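Local structure of superantigen-like protein SSL8 (Staphylococcus aureus, 3R2T) at residues L90-L104 / L129-K141. The protein is a secreted staphylococcal superantigen-like protein of the staphylococcal/streptococcal toxin family whose function is not established. Numbering follows the deposited sequence.
Sequences LLFNQQNQKFQVFLL and LDGRIFSVSGVTK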
# COMPACT_ATOMS: atom_id res chain seq x y z
N LEU A 90 10.48 -1.84 5.87
CA LEU A 90 11.85 -1.46 6.15
C LEU A 90 12.05 -0.06 5.60
O LEU A 90 11.73 0.21 4.44
CB LEU A 90 12.84 -2.36 5.43
CG LEU A 90 12.97 -3.83 5.81
CD1 LEU A 90 13.86 -4.53 4.78
CD2 LEU A 90 13.53 -3.97 7.20
N LEU A 91 12.57 0.84 6.43
CA LEU A 91 12.86 2.20 6.01
C LEU A 91 14.36 2.42 6.00
O LEU A 91 15.10 1.80 6.75
CB LEU A 91 12.24 3.22 6.97
CG LEU A 91 10.72 3.46 7.00
CD1 LEU A 91 9.95 2.18 7.23
CD2 LEU A 91 10.38 4.50 8.07
N PHE A 92 14.82 3.29 5.11
CA PHE A 92 16.23 3.67 5.08
C PHE A 92 16.43 4.82 4.12
O PHE A 92 15.53 5.15 3.35
CB PHE A 92 17.17 2.50 4.80
CG PHE A 92 16.85 1.74 3.57
CD1 PHE A 92 17.36 2.14 2.34
CD2 PHE A 92 16.04 0.62 3.63
CE1 PHE A 92 17.08 1.43 1.20
CE2 PHE A 92 15.73 -0.08 2.50
CZ PHE A 92 16.25 0.32 1.28
N ASN A 93 17.61 5.42 4.22
CA ASN A 93 17.99 6.58 3.43
C ASN A 93 19.34 6.45 2.74
O ASN A 93 20.28 7.18 3.08
CB ASN A 93 18.04 7.83 4.32
CG ASN A 93 16.69 8.20 4.91
OD1 ASN A 93 15.65 7.67 4.52
ND2 ASN A 93 16.70 9.14 5.85
N GLN A 94 19.47 5.53 1.79
CA GLN A 94 20.73 5.43 1.05
C GLN A 94 20.70 6.48 -0.07
O GLN A 94 19.63 6.81 -0.58
CB GLN A 94 20.98 4.01 0.51
CG GLN A 94 22.31 3.89 -0.27
CD GLN A 94 22.77 2.45 -0.49
OE1 GLN A 94 23.11 2.05 -1.61
NE2 GLN A 94 22.78 1.67 0.58
N GLN A 95 21.87 7.02 -0.42
CA GLN A 95 21.96 8.08 -1.44
C GLN A 95 21.18 9.26 -0.84
O GLN A 95 21.03 9.35 0.39
CB GLN A 95 21.37 7.59 -2.78
CG GLN A 95 22.12 6.39 -3.37
CD GLN A 95 21.32 5.60 -4.41
OE1 GLN A 95 20.11 5.81 -4.59
NE2 GLN A 95 21.99 4.64 -5.07
N ASN A 96 20.69 10.18 -1.67
CA ASN A 96 19.91 11.29 -1.14
C ASN A 96 18.42 11.00 -1.33
O ASN A 96 17.62 11.91 -1.56
CB ASN A 96 20.33 12.62 -1.77
CG ASN A 96 21.78 12.98 -1.43
OD1 ASN A 96 22.56 12.13 -0.97
ND2 ASN A 96 22.15 14.24 -1.67
N GLN A 97 18.08 9.71 -1.20
CA GLN A 97 16.70 9.22 -1.31
C GLN A 97 16.28 8.44 -0.07
O GLN A 97 17.09 7.78 0.58
CB GLN A 97 16.51 8.34 -2.56
CG GLN A 97 16.26 9.11 -3.84
CD GLN A 97 14.91 9.86 -3.83
OE1 GLN A 97 14.06 9.64 -2.95
NE2 GLN A 97 14.73 10.75 -4.80
N LYS A 98 14.98 8.52 0.23
CA LYS A 98 14.36 7.85 1.37
C LYS A 98 13.49 6.71 0.85
O LYS A 98 12.74 6.90 -0.10
CB LYS A 98 13.47 8.84 2.14
CG LYS A 98 14.15 10.15 2.56
CD LYS A 98 13.12 11.09 3.20
CE LYS A 98 13.65 12.52 3.44
NZ LYS A 98 14.78 12.57 4.41
N PHE A 99 13.58 5.54 1.47
CA PHE A 99 12.81 4.38 1.04
C PHE A 99 12.00 3.72 2.13
O PHE A 99 12.32 3.82 3.31
CB PHE A 99 13.75 3.31 0.47
CG PHE A 99 14.45 3.72 -0.78
CD1 PHE A 99 13.85 3.54 -2.01
CD2 PHE A 99 15.71 4.29 -0.72
CE1 PHE A 99 14.50 3.91 -3.16
CE2 PHE A 99 16.36 4.66 -1.88
CZ PHE A 99 15.75 4.47 -3.10
N GLN A 100 10.97 3.00 1.69
CA GLN A 100 10.09 2.23 2.55
C GLN A 100 9.67 0.99 1.79
O GLN A 100 8.84 1.04 0.89
CB GLN A 100 8.87 3.04 2.98
CG GLN A 100 7.93 2.27 3.88
CD GLN A 100 6.97 3.18 4.62
OE1 GLN A 100 7.37 4.23 5.11
NE2 GLN A 100 5.71 2.76 4.73
N VAL A 101 10.27 -0.13 2.17
CA VAL A 101 10.07 -1.40 1.51
C VAL A 101 9.09 -2.26 2.24
O VAL A 101 9.32 -2.67 3.40
CB VAL A 101 11.40 -2.17 1.44
CG1 VAL A 101 11.20 -3.51 0.73
CG2 VAL A 101 12.45 -1.30 0.73
N PHE A 102 8.00 -2.56 1.55
CA PHE A 102 6.95 -3.39 2.10
C PHE A 102 7.31 -4.85 1.90
O PHE A 102 7.51 -5.29 0.76
CB PHE A 102 5.63 -3.05 1.43
CG PHE A 102 5.08 -1.70 1.81
CD1 PHE A 102 3.98 -1.60 2.63
CD2 PHE A 102 5.69 -0.52 1.38
CE1 PHE A 102 3.46 -0.35 2.99
CE2 PHE A 102 5.18 0.72 1.74
CZ PHE A 102 4.06 0.80 2.55
N LEU A 103 7.38 -5.59 3.00
CA LEU A 103 7.72 -7.01 2.97
C LEU A 103 6.43 -7.81 2.79
O LEU A 103 5.88 -8.35 3.76
CB LEU A 103 8.40 -7.39 4.28
CG LEU A 103 9.63 -6.54 4.62
CD1 LEU A 103 10.19 -6.84 6.01
CD2 LEU A 103 10.69 -6.70 3.54
N LEU A 104 5.97 -7.91 1.55
CA LEU A 104 4.69 -8.57 1.24
C LEU A 104 4.70 -10.04 0.81
O LEU A 104 3.63 -10.61 0.59
CB LEU A 104 3.93 -7.76 0.15
CG LEU A 104 3.67 -6.27 0.39
CD1 LEU A 104 2.65 -5.74 -0.65
CD2 LEU A 104 3.14 -5.96 1.80
N LEU A 129 4.23 12.33 0.32
CA LEU A 129 4.46 13.77 0.28
C LEU A 129 5.87 14.22 0.69
O LEU A 129 6.32 15.28 0.25
CB LEU A 129 3.38 14.53 1.07
CG LEU A 129 3.45 16.06 0.91
CD1 LEU A 129 3.46 16.43 -0.58
CD2 LEU A 129 2.31 16.78 1.65
N ASP A 130 6.58 13.45 1.52
CA ASP A 130 7.95 13.87 1.90
C ASP A 130 9.06 13.23 1.05
O ASP A 130 10.24 13.28 1.41
CB ASP A 130 8.21 13.78 3.42
CG ASP A 130 7.83 12.44 4.04
OD1 ASP A 130 7.46 12.46 5.24
OD2 ASP A 130 7.88 11.39 3.36
N GLY A 131 8.66 12.67 -0.09
CA GLY A 131 9.59 12.08 -1.04
C GLY A 131 10.00 10.64 -0.80
O GLY A 131 10.81 10.12 -1.54
N ARG A 132 9.44 10.00 0.23
CA ARG A 132 9.79 8.61 0.52
C ARG A 132 9.13 7.67 -0.51
O ARG A 132 7.94 7.73 -0.77
CB ARG A 132 9.46 8.23 1.97
CG ARG A 132 10.00 6.86 2.40
CD ARG A 132 9.81 6.59 3.90
NE ARG A 132 10.54 7.54 4.75
CZ ARG A 132 11.83 7.42 5.09
NH1 ARG A 132 12.58 6.40 4.66
NH2 ARG A 132 12.38 8.34 5.86
N ILE A 133 9.95 6.80 -1.08
CA ILE A 133 9.55 5.89 -2.13
C ILE A 133 9.05 4.55 -1.59
O ILE A 133 9.80 3.81 -0.96
CB ILE A 133 10.77 5.64 -3.05
CG1 ILE A 133 11.25 6.98 -3.64
CG2 ILE A 133 10.42 4.67 -4.13
CD1 ILE A 133 12.64 6.94 -4.31
N PHE A 134 7.78 4.26 -1.86
CA PHE A 134 7.16 3.01 -1.43
C PHE A 134 7.41 1.92 -2.45
O PHE A 134 6.98 2.03 -3.60
CB PHE A 134 5.65 3.21 -1.27
CG PHE A 134 5.23 3.92 0.00
CD1 PHE A 134 5.99 4.93 0.56
CD2 PHE A 134 4.00 3.63 0.58
CE1 PHE A 134 5.58 5.58 1.72
CE2 PHE A 134 3.57 4.28 1.73
CZ PHE A 134 4.36 5.27 2.31
N SER A 135 8.08 0.85 -2.03
CA SER A 135 8.39 -0.26 -2.92
C SER A 135 8.13 -1.58 -2.20
O SER A 135 8.06 -1.63 -0.96
CB SER A 135 9.84 -0.18 -3.37
OG SER A 135 10.15 -1.17 -4.34
N VAL A 136 7.99 -2.65 -3.00
CA VAL A 136 7.69 -3.99 -2.48
C VAL A 136 8.85 -4.98 -2.56
O VAL A 136 9.37 -5.24 -3.62
CB VAL A 136 6.53 -4.64 -3.25
CG1 VAL A 136 6.28 -6.04 -2.74
CG2 VAL A 136 5.27 -3.77 -3.15
N SER A 137 9.23 -5.53 -1.41
CA SER A 137 10.26 -6.56 -1.32
C SER A 137 11.54 -6.23 -2.11
O SER A 137 12.07 -5.11 -1.98
CB SER A 137 9.65 -7.88 -1.73
OG SER A 137 8.52 -8.15 -0.92
N GLY A 138 12.05 -7.16 -2.91
CA GLY A 138 13.28 -6.94 -3.68
C GLY A 138 14.52 -6.92 -2.80
O GLY A 138 15.51 -6.29 -3.15
N VAL A 139 14.46 -7.61 -1.66
CA VAL A 139 15.57 -7.64 -0.72
C VAL A 139 16.33 -8.94 -0.83
O VAL A 139 15.73 -9.98 -0.91
CB VAL A 139 15.05 -7.52 0.74
CG1 VAL A 139 16.24 -7.48 1.71
CG2 VAL A 139 14.16 -6.25 0.94
N THR A 140 17.67 -8.85 -0.80
CA THR A 140 18.58 -10.01 -0.88
C THR A 140 19.85 -9.75 -0.05
O THR A 140 20.06 -8.64 0.45
CB THR A 140 19.10 -10.17 -2.32
OG1 THR A 140 19.65 -8.93 -2.76
CG2 THR A 140 18.00 -10.56 -3.28
N LYS A 141 20.68 -10.79 0.08
CA LYS A 141 21.97 -10.66 0.77
C LYS A 141 22.95 -10.13 -0.25
O LYS A 141 22.85 -10.44 -1.44
CB LYS A 141 22.50 -12.00 1.27
CG LYS A 141 21.77 -12.64 2.44
CD LYS A 141 22.57 -13.83 2.95
CE LYS A 141 22.04 -14.41 4.26
NZ LYS A 141 23.02 -15.41 4.81
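Strands 99-102 and 133-136 pair in parallel in the OB-fold domain, the barrel-forming half of the superantigen-like fold. Phe-99 lies beside Ile-133 and Phe-102 beside Val-136. Five backbone hydrogen bonds join them, the first from Ile-133 N to Lys-98 O and the last from Ser-137 N to Phe-102 O. The shortest joins Phe-102 N to Ser-135 O at 2.7 Å.

The Arg-132 side chain crosses strand 99-102 and reaches the turn side of the 90-92/99-102 hairpin, at Asn-93. Its CG is anti to the backbone N, and a bend at chi3 (-63°) turns the guanidinium over strand 99-102. Arg-132 NH1 gives a hydrogen bond to Phe-99 O (2.9 Å) from above the carbonyl plane. Phe-92 N reaches the same oxygen from the opposite face, so two donors grip it. A weak bond links Arg-132 NH1 to Asn-93 OD1 (3.3 Å). Lys-98 CB lies over the centre of one guanidinium face and Leu-91 CG over the other.

On the same side of the sheet, the Gln-100 amide stacks on the Phe-134 ring, planes 25° apart, with Gln-100 NE2 3.7 Å from Phe-134 CZ. The Phe-102 and Phe-134 rings meet obliquely, planes at 44°. On the other side, Phe-99 CE1 packs on Ile-133 CD1 at 3.7 Å. Val-101 CG1 meets Val-139 CG2 at 4.0 Å, past the break in strand 133-141.

Ser-135 OG bonds to Val-123 N, and Phe-99 sets its ring edge-to-face with Tyr-72. Phe-148 of the second subunit packs on Phe-102 and Val-136. Strand 99-102 lies between strand 87-92, antiparallel to it, and strand 133-141, which pairs in turn with strand 118-122.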